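Alpha-L-rhamnosidase (Aspergillus terreus, PDB 6GSZ) probably removes terminal non-reducing alpha-L-rhamnose residues from alpha-L-rhamnosides by hydrolysis, and binds calcium. Local coordinates at residues A[321-329]-A[359-367]; A[340-348]-A[404-412]. All blocks are in the same frame, centred on the assembly; numbering follows the deposited sequence. Where two conformers were deposited one is given.

Interaction 1 (A[321-329]-A[359-367]); sequences FSSASGKTV and VMENGEVAT
Two beta-hairpin ends meet here, the turn of 321-329 docking against that of 359-367 at the surface of the concanavalin-like domain, with E364 and M360 of the second hairpin reaching into the first. The S323 to G326 turn is type I and the E361 to E364 turn type I'. Strands 319-322 and 351-361 are not paired with each other; strand 400-404 lies between the two hairpins in the sheet, and its Y400 touches both F321 and M360. In the polar part E364, bent at chi2 (-72°), turns its carboxylate toward the S323 to G326 turn and spreads its two oxygens over different serines: OE1 takes the hydroxyl of S323 (OG to OE1 2.7 Å), while OE2 takes both the hydroxyl and the backbone N-H of S325, the latter with N to OE2 of 2.9 Å and well bent. All three donors come on the syn side, the hydroxyls about 30° or more out of the carboxylate plane. S323 OG also accepts the N-H of K327, so one hydroxyl ties the turn to itself and to the glutamate. Beside this, a backbone hydrogen bond runs from A324 N to G363 O (2.9 Å). The apolar part is a Met-aromatic contact: M360, bent at chi2 and chi3, brings its sulfur in plane to the edge of the F321 ring, while CB of V329, from the same hairpin as the ring, lies over one face toward the rim. V329 also meets V365, CG1 to CG1. The methyl CE of M360 ends 3.6 Å from CE2 of F321.

Interaction 2 (A[340-348]-A[404-412]); sequences LRIRVKGPK and DGWPADTPL
V344 and W406 run antiparallel alongside one another, so that the valine methyl CG2 rests over one face of the indole, 4.0 Å from the centroid of the six-membered ring and 21° off its normal, a CH-pi contact. That methyl stands anti to the backbone N of V344, and it also presses on P407, whose side chain stands roughly perpendicular to the valine; CG2 to CG of P407 is a tight 3.5 Å. P407 CD lies over the same indole face, and L412 CD1 sits centrally over the opposite one. I342 CG2 approaches the ring at its edge, near CZ3. The NE1 bond helps to fix the indole's rotation: NE1 donates to the carbonyl O of T410 at 2.8 Å, in the ring plane but above the plane of the carbonyl. T410 turns its OG1 to the backbone of K345, whose N-H meets it nearly straight (168°) with N to OG1 of 2.9 Å. Past that bond, the carbonyl O of K345 lies close to P407 CG and D409 CB, and P347 CD comes 3.3 Å from D409 OD2. The loop after strand 400-404 thus folds its P407 to T410 type I turn against strand 339-344 and the residues that follow it. This strand pairs with strands 417-424 and 387-389; I352 of strand 351-361 touches P407, and F354 of the same strand touches I342.

Overall arrangement
Both contacts belong to the concanavalin-like domain and lie on the same side of the chain's centre, about 20 Å apart between centres. Their segments alternate along the chain, and strands 339-344 and 351-361 follow each other. They also touch directly, T328 packing on L412. Interaction 1 lies at the surface and joins two hairpin ends of one sheet; its polar part is a carboxylate shared by serine hydroxyls and a backbone N-H, beside a smaller apolar patch. Interaction 2 is partly buried and joins the loop leaving that sheet to a strand of another; about half of it is aliphatic and proline carbon against an indole, with the backbone N-H of K345 bonded to a threonine hydroxyl.

Interaction 1 (A[321-329]-A[359-367])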
ATOM      1  N   PHE A 321       9.868 -19.228 -24.456  1.00 22.13           N
ATOM      2  CA  PHE A 321       9.744 -19.067 -25.908  1.00 25.68           C
ATOM      3  C   PHE A 321      10.988 -18.380 -26.466  1.00 25.12           C
ATOM      4  O   PHE A 321      11.800 -17.853 -25.718  1.00 24.28           O
ATOM      5  CB  PHE A 321       8.452 -18.334 -26.277  1.00 25.64           C
ATOM      6  CG  PHE A 321       8.366 -16.894 -25.861  1.00 25.92           C
ATOM      7  CD1 PHE A 321       7.810 -16.556 -24.640  1.00 28.66           C
ATOM      8  CD2 PHE A 321       8.790 -15.882 -26.706  1.00 26.71           C
ATOM      9  CE1 PHE A 321       7.729 -15.230 -24.252  1.00 27.17           C
ATOM     10  CE2 PHE A 321       8.705 -14.552 -26.323  1.00 26.17           C
ATOM     11  CZ  PHE A 321       8.157 -14.224 -25.103  1.00 22.75           C
ATOM     12  N   SER A 322      11.093 -18.407 -27.796  1.00 25.97           N
ATOM     13  CA  SER A 322      12.175 -17.807 -28.489  1.00 25.60           C
ATOM     14  C   SER A 322      11.747 -16.431 -29.008  1.00 23.83           C
ATOM     15  O   SER A 322      10.684 -16.309 -29.583  1.00 27.43           O
ATOM     16  CB  SER A 322      12.611 -18.729 -29.612  1.00 33.82           C
ATOM     17  OG  SER A 322      13.507 -18.060 -30.467  1.00 41.77           O
ATOM     18  N   SER A 323      12.574 -15.404 -28.789  1.00 24.23           N
ATOM     19  CA  SER A 323      12.329 -14.069 -29.317  1.00 23.66           C
ATOM     20  C   SER A 323      12.524 -14.058 -30.836  1.00 25.89           C
ATOM     21  O   SER A 323      12.971 -15.054 -31.405  1.00 27.21           O
ATOM     22  CB  SER A 323      13.197 -13.031 -28.659  1.00 24.04           C
ATOM     23  OG  SER A 323      14.494 -13.035 -29.186  1.00 23.94           O
ATOM     24  N   ALA A 324      12.240 -12.914 -31.479  1.00 25.84           N
ATOM     25  CA  ALA A 324      12.404 -12.795 -32.945  1.00 29.52           C
ATOM     26  C   ALA A 324      13.838 -13.142 -33.355  1.00 29.61           C
ATOM     27  O   ALA A 324      14.056 -13.737 -34.402  1.00 32.97           O
ATOM     28  CB  ALA A 324      12.020 -11.417 -33.427  1.00 30.77           C
ATOM     29  N   SER A 325      14.812 -12.780 -32.514  1.00 29.46           N
ATOM     30  CA  SER A 325      16.256 -12.994 -32.842  1.00 28.83           C
ATOM     31  C   SER A 325      16.820 -14.259 -32.179  1.00 28.26           C
ATOM     32  O   SER A 325      18.026 -14.476 -32.213  1.00 33.75           O
ATOM     33  CB  SER A 325      17.047 -11.780 -32.421  1.00 31.41           C
ATOM     34  OG  SER A 325      16.974 -11.617 -31.010  1.00 31.97           O
ATOM     35  N   GLY A 326      15.959 -15.076 -31.569  1.00 25.53           N
ATOM     36  CA  GLY A 326      16.327 -16.355 -30.999  1.00 28.88           C
ATOM     37  C   GLY A 326      16.769 -16.275 -29.541  1.00 28.07           C
ATOM     38  O   GLY A 326      17.332 -17.242 -29.036  1.00 26.90           O
ATOM     39  N   LYS A 327      16.483 -15.165 -28.849  1.00 26.19           N
ATOM     40  CA  LYS A 327      16.800 -15.079 -27.411  1.00 24.59           C
ATOM     41  C   LYS A 327      15.798 -15.944 -26.621  1.00 22.77           C
ATOM     42  O   LYS A 327      14.631 -16.126 -27.020  1.00 25.01           O
ATOM     43  CB  LYS A 327      16.769 -13.628 -26.918  1.00 23.26           C
ATOM     44  CG  LYS A 327      17.672 -12.636 -27.642  1.00 24.58           C
ATOM     45  CD  LYS A 327      19.132 -13.035 -27.706  1.00 29.85           C
ATOM     46  CE  LYS A 327      19.917 -12.208 -28.714  1.00 41.58           C
ATOM     47  NZ  LYS A 327      21.354 -12.587 -28.728  1.00 53.20           N
ATOM     48  N   THR A 328      16.219 -16.426 -25.451  1.00 22.03           N
ATOM     49  CA  THR A 328      15.358 -17.219 -24.582  1.00 21.61           C
ATOM     50  C   THR A 328      14.584 -16.284 -23.656  1.00 20.97           C
ATOM     51  O   THR A 328      15.208 -15.485 -22.961  1.00 19.41           O
ATOM     52  CB  THR A 328      16.176 -18.204 -23.743  1.00 21.37           C
ATOM     53  OG1 THR A 328      16.828 -19.089 -24.655  1.00 25.77           O
ATOM     54  CG2 THR A 328      15.339 -18.998 -22.778  1.00 23.92           C
ATOM     55  N   VAL A 329      13.247 -16.420 -23.652  1.00 20.37           N
ATOM     56  CA  VAL A 329      12.365 -15.555 -22.857  1.00 19.90           C
ATOM     57  C   VAL A 329      11.410 -16.399 -22.006  1.00 20.12           C
ATOM     58  O   VAL A 329      10.730 -17.312 -22.484  1.00 21.19           O
ATOM     59  CB  VAL A 329      11.585 -14.568 -23.736  1.00 19.50           C
ATOM     60  CG1 VAL A 329      10.790 -13.583 -22.891  1.00 20.30           C
ATOM     61  CG2 VAL A 329      12.488 -13.818 -24.702  1.00 22.99           C
ATOM     62  N   VAL A 359       6.580  -5.991 -20.838  1.00 15.72           N
ATOM     63  CA  VAL A 359       5.972  -6.292 -22.134  1.00 17.77           C
ATOM     64  C   VAL A 359       7.069  -6.658 -23.125  1.00 17.86           C
ATOM     65  O   VAL A 359       8.269  -6.434 -22.893  1.00 17.24           O
ATOM     66  CB  VAL A 359       5.160  -5.107 -22.682  1.00 17.50           C
ATOM     67  CG1 VAL A 359       3.995  -4.765 -21.763  1.00 16.73           C
ATOM     68  CG2 VAL A 359       6.032  -3.898 -22.959  1.00 20.41           C
ATOM     69  N   MET A 360       6.605  -7.216 -24.242  1.00 20.29           N
ATOM     70  CA  MET A 360       7.386  -7.421 -25.416  1.00 21.57           C
ATOM     71  C   MET A 360       7.052  -6.299 -26.412  1.00 23.41           C
ATOM     72  O   MET A 360       5.933  -5.749 -26.417  1.00 23.14           O
ATOM     73  CB  MET A 360       7.035  -8.761 -26.072  1.00 23.45           C
ATOM     74  CG  MET A 360       7.144  -9.967 -25.195  1.00 22.79           C
ATOM     75  SD  MET A 360       8.868 -10.340 -24.831  1.00 23.61           S
ATOM     76  CE  MET A 360       9.455 -10.991 -26.402  1.00 27.84           C
ATOM     77  N   GLU A 361       8.003  -5.989 -27.278  1.00 23.64           N
ATOM     78  CA  GLU A 361       7.766  -5.075 -28.374  1.00 24.35           C
ATOM     79  C   GLU A 361       8.690  -5.449 -29.536  1.00 26.49           C
ATOM     80  O   GLU A 361       9.881  -5.656 -29.345  1.00 24.72           O
ATOM     81  CB  GLU A 361       8.038  -3.634 -27.931  1.00 25.12           C
ATOM     82  CG  GLU A 361       7.554  -2.610 -28.937  1.00 26.00           C
ATOM     83  CD  GLU A 361       7.919  -1.147 -28.729  1.00 23.65           C
ATOM     84  OE1 GLU A 361       8.945  -0.840 -28.022  1.00 26.38           O
ATOM     85  OE2 GLU A 361       7.136  -0.285 -29.278  1.00 23.41           O
ATOM     86  N   ASN A 362       8.135  -5.519 -30.749  1.00 28.57           N
ATOM     87  CA  ASN A 362       8.976  -5.801 -31.910  1.00 30.55           C
ATOM     88  C   ASN A 362       9.684  -7.154 -31.732  1.00 28.62           C
ATOM     89  O   ASN A 362      10.800  -7.350 -32.244  1.00 33.34           O
ATOM     90  CB  ASN A 362       9.979  -4.658 -32.154  1.00 32.08           C
ATOM     91  CG  ASN A 362       9.284  -3.371 -32.538  1.00 38.18           C
ATOM     92  OD1 ASN A 362       8.137  -3.400 -32.982  1.00 48.35           O
ATOM     93  ND2 ASN A 362       9.946  -2.241 -32.358  1.00 40.82           N
ATOM     94  N   GLY A 363       9.015  -8.098 -31.051  1.00 26.65           N
ATOM     95  CA  GLY A 363       9.488  -9.483 -30.942  1.00 28.80           C
ATOM     96  C   GLY A 363      10.598  -9.682 -29.911  1.00 27.05           C
ATOM     97  O   GLY A 363      11.155 -10.766 -29.847  1.00 26.24           O
ATOM     98  N   GLU A 364      10.928  -8.654 -29.113  1.00 23.94           N
ATOM     99  CA  GLU A 364      11.947  -8.762 -28.046  1.00 23.02           C
ATOM    100  C   GLU A 364      11.415  -8.127 -26.752  1.00 21.95           C
ATOM    101  O   GLU A 364      10.503  -7.285 -26.763  1.00 21.12           O
ATOM    102  CB  GLU A 364      13.239  -8.023 -28.412  1.00 26.22           C
ATOM    103  CG  GLU A 364      13.809  -8.398 -29.776  1.00 26.42           C
ATOM    104  CD  GLU A 364      14.442  -9.781 -29.859  1.00 25.43           C
ATOM    105  OE1 GLU A 364      14.742 -10.368 -28.793  1.00 26.68           O
ATOM    106  OE2 GLU A 364      14.636 -10.261 -31.002  1.00 32.17           O
ATOM    107  N   VAL A 365      12.047  -8.468 -25.634  1.00 21.01           N
ATOM    108  CA  VAL A 365      11.699  -7.850 -24.369  1.00 19.00           C
ATOM    109  C   VAL A 365      11.899  -6.331 -24.498  1.00 18.76           C
ATOM    110  O   VAL A 365      12.790  -5.880 -25.181  1.00 22.31           O
ATOM    111  CB  VAL A 365      12.455  -8.468 -23.182  1.00 18.18           C
ATOM    112  CG1 VAL A 365      12.158  -9.948 -23.036  1.00 18.69           C
ATOM    113  CG2 VAL A 365      13.949  -8.229 -23.232  1.00 20.01           C
ATOM    114  N   ALA A 366      10.991  -5.546 -23.893  1.00 17.33           N
ATOM    115  CA  ALA A 366      11.018  -4.099 -24.064  1.00 16.48           C
ATOM    116  C   ALA A 366      11.652  -3.404 -22.855  1.00 17.29           C
ATOM    117  O   ALA A 366      10.995  -3.192 -21.851  1.00 18.14           O
ATOM    118  CB  ALA A 366       9.609  -3.623 -24.267  1.00 17.97           C
ATOM    119  N   THR A 367      12.937  -3.038 -22.954  1.00 17.26           N
ATOM    120  CA  THR A 367      13.618  -2.350 -21.874  1.00 17.64           C
ATOM    121  C   THR A 367      13.485  -0.831 -22.007  1.00 16.72           C
ATOM    122  O   THR A 367      13.714  -0.094 -21.063  1.00 17.53           O
ATOM    123  CB  THR A 367      15.093  -2.768 -21.827  1.00 17.42           C
ATOM    124  OG1 THR A 367      15.668  -2.444 -23.087  1.00 19.50           O
ATOM    125  CG2 THR A 367      15.257  -4.239 -21.535  1.00 19.19           C
TER

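Interaction 2 (A[340-348]-A[404-412])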
ATOM      1  N   LEU A 340      13.148 -13.261  -9.204  1.00 13.26           N
ATOM      2  CA  LEU A 340      13.209 -14.703  -9.484  1.00 13.81           C
ATOM      3  C   LEU A 340      13.875 -15.484  -8.348  1.00 13.39           C
ATOM      4  O   LEU A 340      14.679 -14.952  -7.614  1.00 14.16           O
ATOM      5  CB  LEU A 340      14.042 -14.950 -10.747  1.00 14.91           C
ATOM      6  CG  LEU A 340      13.498 -14.320 -12.018  1.00 16.09           C
ATOM      7  CD1 LEU A 340      14.449 -14.582 -13.169  1.00 16.98           C
ATOM      8  CD2 LEU A 340      12.082 -14.837 -12.315  1.00 16.66           C
ATOM      9  N   ARG A 341      13.501 -16.748  -8.251  1.00 14.51           N
ATOM     10  CA  ARG A 341      14.234 -17.766  -7.491  1.00 15.47           C
ATOM     11  C   ARG A 341      14.677 -18.830  -8.488  1.00 16.47           C
ATOM     12  O   ARG A 341      13.863 -19.321  -9.280  1.00 16.51           O
ATOM     13  CB  ARG A 341      13.347 -18.427  -6.422  1.00 17.16           C
ATOM     14  CG  ARG A 341      14.067 -19.529  -5.631  1.00 19.33           C
ATOM     15  CD  ARG A 341      13.184 -20.289  -4.668  1.00 24.36           C
ATOM     16  NE  ARG A 341      12.309 -21.213  -5.373  1.00 38.13           N
ATOM     17  CZ  ARG A 341      11.190 -21.764  -4.872  1.00 47.32           C
ATOM     18  NH1 ARG A 341      10.486 -22.620  -5.600  1.00 42.40           N
ATOM     19  NH2 ARG A 341      10.785 -21.453  -3.648  1.00 51.51           N
ATOM     20  N   ILE A 342      15.976 -19.145  -8.478  1.00 15.37           N
ATOM     21  CA  ILE A 342      16.539 -20.109  -9.423  1.00 17.14           C
ATOM     22  C   ILE A 342      17.127 -21.267  -8.622  1.00 16.77           C
ATOM     23  O   ILE A 342      17.538 -21.079  -7.467  1.00 16.98           O
ATOM     24  CB  ILE A 342      17.593 -19.473 -10.362  1.00 17.10           C
ATOM     25  CG1 ILE A 342      18.874 -19.040  -9.636  1.00 17.15           C
ATOM     26  CG2 ILE A 342      16.944 -18.360 -11.172  1.00 19.07           C
ATOM     27  CD1 ILE A 342      19.916 -18.380 -10.516  1.00 18.52           C
ATOM     28  N   ARG A 343      17.094 -22.453  -9.250  1.00 16.44           N
ATOM     29  CA  ARG A 343      17.736 -23.630  -8.749  0.60 18.30           C
ATOM     30  C   ARG A 343      18.476 -24.254  -9.927  1.00 20.06           C
ATOM     31  O   ARG A 343      17.838 -24.731 -10.868  1.00 21.84           O
ATOM     32  CB  ARG A 343      16.691 -24.580  -8.157  0.60 21.90           C
ATOM     33  CG  ARG A 343      16.013 -24.025  -6.912  0.60 24.42           C
ATOM     34  CD  ARG A 343      14.729 -24.688  -6.467  0.60 29.66           C
ATOM     35  NE  ARG A 343      14.259 -24.179  -5.176  0.60 32.82           N
ATOM     36  CZ  ARG A 343      13.222 -24.688  -4.509  0.60 35.88           C
ATOM     37  NH1 ARG A 343      12.440 -25.576  -5.100  0.60 36.26           N
ATOM     38  NH2 ARG A 343      12.984 -24.328  -3.259  0.60 34.82           N
ATOM     39  N   VAL A 344      19.809 -24.191  -9.895  1.00 19.36           N
ATOM     40  CA  VAL A 344      20.549 -24.385 -11.113  1.00 20.62           C
ATOM     41  C   VAL A 344      21.949 -24.904 -10.783  1.00 21.33           C
ATOM     42  O   VAL A 344      22.540 -24.509  -9.797  1.00 19.80           O
ATOM     43  CB  VAL A 344      20.620 -23.063 -11.902  1.00 21.49           C
ATOM     44  CG1 VAL A 344      21.307 -21.954 -11.100  1.00 22.97           C
ATOM     45  CG2 VAL A 344      21.277 -23.244 -13.264  1.00 24.02           C
ATOM     46  N   LYS A 345      22.474 -25.757 -11.673  1.00 20.15           N
ATOM     47  CA  LYS A 345      23.862 -26.211 -11.640  1.00 22.59           C
ATOM     48  C   LYS A 345      24.521 -25.836 -12.970  1.00 19.53           C
ATOM     49  O   LYS A 345      23.943 -25.972 -14.037  1.00 22.51           O
ATOM     50  CB  LYS A 345      23.960 -27.732 -11.426  1.00 27.70           C
ATOM     51  CG  LYS A 345      25.374 -28.275 -11.579  1.00 32.82           C
ATOM     52  CD  LYS A 345      25.587 -29.638 -10.985  1.00 40.81           C
ATOM     53  CE  LYS A 345      27.072 -29.936 -10.857  1.00 44.81           C
ATOM     54  NZ  LYS A 345      27.341 -31.378 -10.698  1.00 47.79           N
ATOM     55  N   GLY A 346      25.764 -25.387 -12.918  1.00 20.14           N
ATOM     56  CA  GLY A 346      26.437 -25.082 -14.148  1.00 21.36           C
ATOM     57  C   GLY A 346      27.915 -24.829 -13.927  1.00 22.06           C
ATOM     58  O   GLY A 346      28.387 -24.868 -12.793  1.00 23.13           O
ATOM     59  N   PRO A 347      28.662 -24.543 -15.010  1.00 22.25           N
ATOM     60  CA  PRO A 347      30.103 -24.374 -14.924  1.00 24.53           C
ATOM     61  C   PRO A 347      30.566 -23.202 -14.042  1.00 23.85           C
ATOM     62  O   PRO A 347      30.039 -22.079 -14.119  1.00 22.86           O
ATOM     63  CB  PRO A 347      30.495 -24.109 -16.382  1.00 24.79           C
ATOM     64  CG  PRO A 347      29.410 -24.781 -17.182  1.00 25.26           C
ATOM     65  CD  PRO A 347      28.169 -24.411 -16.401  1.00 23.13           C
ATOM     66  N   LYS A 348      31.597 -23.482 -13.238  1.00 23.95           N
ATOM     67  CA  LYS A 348      32.230 -22.473 -12.430  1.00 22.84           C
ATOM     68  C   LYS A 348      32.645 -21.277 -13.301  1.00 21.62           C
ATOM     69  O   LYS A 348      33.350 -21.433 -14.302  1.00 23.16           O
ATOM     70  CB  LYS A 348      33.462 -23.071 -11.740  1.00 24.05           C
ATOM     71  CG  LYS A 348      34.167 -22.120 -10.778  1.00 23.08           C
ATOM     72  CD  LYS A 348      35.288 -22.805  -9.993  1.00 24.49           C
ATOM     73  CE  LYS A 348      35.948 -21.835  -9.037  1.00 31.73           C
ATOM     74  NZ  LYS A 348      36.929 -22.502  -8.149  1.00 35.22           N
ATOM     75  N   ASP A 404      20.141 -15.044 -20.586  1.00 17.21           N
ATOM     76  CA  ASP A 404      21.355 -15.359 -21.360  1.00 18.99           C
ATOM     77  C   ASP A 404      22.327 -16.104 -20.462  1.00 20.20           C
ATOM     78  O   ASP A 404      22.498 -15.762 -19.289  1.00 22.03           O
ATOM     79  CB  ASP A 404      21.983 -14.088 -21.947  1.00 20.20           C
ATOM     80  CG  ASP A 404      21.194 -13.537 -23.125  1.00 24.81           C
ATOM     81  OD1 ASP A 404      21.356 -14.071 -24.262  1.00 33.18           O
ATOM     82  OD2 ASP A 404      20.383 -12.648 -22.902  1.00 26.53           O
ATOM     83  N   GLY A 405      23.021 -17.087 -21.040  1.00 21.08           N
ATOM     84  CA  GLY A 405      24.045 -17.813 -20.301  1.00 22.13           C
ATOM     85  C   GLY A 405      23.514 -18.938 -19.435  1.00 21.51           C
ATOM     86  O   GLY A 405      24.254 -19.486 -18.619  1.00 22.59           O
ATOM     87  N   TRP A 406      22.217 -19.268 -19.539  1.00 22.58           N
ATOM     88  CA  TRP A 406      21.665 -20.374 -18.756  1.00 19.91           C
ATOM     89  C   TRP A 406      22.385 -21.665 -19.121  1.00 22.67           C
ATOM     90  O   TRP A 406      22.571 -21.951 -20.301  1.00 25.99           O
ATOM     91  CB  TRP A 406      20.144 -20.493 -18.947  1.00 22.19           C
ATOM     92  CG  TRP A 406      19.537 -21.535 -18.062  1.00 20.52           C
ATOM     93  CD1 TRP A 406      19.449 -22.872 -18.307  1.00 23.31           C
ATOM     94  CD2 TRP A 406      18.990 -21.321 -16.742  1.00 21.33           C
ATOM     95  NE1 TRP A 406      18.861 -23.510 -17.252  1.00 22.90           N
ATOM     96  CE2 TRP A 406      18.567 -22.580 -16.271  1.00 19.08           C
ATOM     97  CE3 TRP A 406      18.803 -20.195 -15.932  1.00 20.03           C
ATOM     98  CZ2 TRP A 406      17.965 -22.741 -15.031  1.00 21.67           C
ATOM     99  CZ3 TRP A 406      18.220 -20.356 -14.697  1.00 21.53           C
ATOM    100  CH2 TRP A 406      17.819 -21.615 -14.247  1.00 21.53           C
ATOM    101  N   PRO A 407      22.844 -22.461 -18.133  1.00 23.03           N
ATOM    102  CA  PRO A 407      23.671 -23.625 -18.428  1.00 26.07           C
ATOM    103  C   PRO A 407      22.882 -24.803 -19.012  1.00 27.99           C
ATOM    104  O   PRO A 407      21.758 -25.105 -18.601  1.00 30.10           O
ATOM    105  CB  PRO A 407      24.313 -23.979 -17.076  1.00 29.24           C
ATOM    106  CG  PRO A 407      23.339 -23.453 -16.047  1.00 25.90           C
ATOM    107  CD  PRO A 407      22.664 -22.261 -16.686  1.00 24.06           C
ATOM    108  N   ALA A 408      23.507 -25.447 -19.991  1.00 35.15           N
ATOM    109  CA  ALA A 408      23.004 -26.670 -20.595  1.00 40.98           C
ATOM    110  C   ALA A 408      22.771 -27.757 -19.528  1.00 34.41           C
ATOM    111  O   ALA A 408      21.876 -28.598 -19.683  1.00 37.18           O
ATOM    112  CB  ALA A 408      23.989 -27.106 -21.646  1.00 47.02           C
ATOM    113  N   ASP A 409      23.562 -27.731 -18.442  1.00 35.81           N
ATOM    114  CA  ASP A 409      23.501 -28.754 -17.375  1.00 37.66           C
ATOM    115  C   ASP A 409      22.115 -28.816 -16.709  1.00 34.44           C
ATOM    116  O   ASP A 409      21.756 -29.861 -16.183  1.00 36.82           O
ATOM    117  CB  ASP A 409      24.532 -28.499 -16.266  1.00 50.93           C
ATOM    118  CG  ASP A 409      25.967 -28.290 -16.770  1.00 62.69           C
ATOM    119  OD1 ASP A 409      26.674 -29.397 -16.948  1.00 85.87           O
ATOM    120  OD2 ASP A 409      26.328 -27.111 -17.126  1.00 79.32           O
ATOM    121  N   THR A 410      21.367 -27.700 -16.674  1.00 34.04           N
ATOM    122  CA  THR A 410      20.066 -27.649 -16.018  1.00 31.72           C
ATOM    123  C   THR A 410      18.984 -27.262 -17.031  1.00 32.04           C
ATOM    124  O   THR A 410      19.091 -26.259 -17.746  1.00 33.19           O
ATOM    125  CB  THR A 410      20.060 -26.637 -14.864  1.00 31.56           C
ATOM    126  OG1 THR A 410      21.060 -26.985 -13.891  1.00 44.90           O
ATOM    127  CG2 THR A 410      18.720 -26.581 -14.162  1.00 32.85           C
ATOM    128  N   PRO A 411      17.875 -28.019 -17.137  1.00 32.00           N
ATOM    129  CA  PRO A 411      16.755 -27.597 -17.981  1.00 32.33           C
ATOM    130  C   PRO A 411      16.084 -26.334 -17.417  1.00 31.80           C
ATOM    131  O   PRO A 411      15.917 -26.208 -16.231  1.00 30.13           O
ATOM    132  CB  PRO A 411      15.805 -28.803 -17.950  1.00 35.34           C
ATOM    133  CG  PRO A 411      16.653 -29.947 -17.447  1.00 38.30           C
ATOM    134  CD  PRO A 411      17.616 -29.312 -16.478  1.00 34.18           C
ATOM    135  N   LEU A 412      15.759 -25.392 -18.292  1.00 32.88           N
ATOM    136  CA  LEU A 412      15.116 -24.161 -17.898  1.00 29.66           C
ATOM    137  C   LEU A 412      13.596 -24.340 -17.927  1.00 29.13           C
ATOM    138  O   LEU A 412      12.982 -24.353 -18.994  1.00 34.26           O
ATOM    139  CB  LEU A 412      15.597 -23.069 -18.847  1.00 30.99           C
ATOM    140  CG  LEU A 412      15.046 -21.681 -18.593  1.00 28.13           C
ATOM    141  CD1 LEU A 412      15.295 -21.207 -17.165  1.00 27.41           C
ATOM    142  CD2 LEU A 412      15.655 -20.743 -19.585  1.00 30.55           C
TER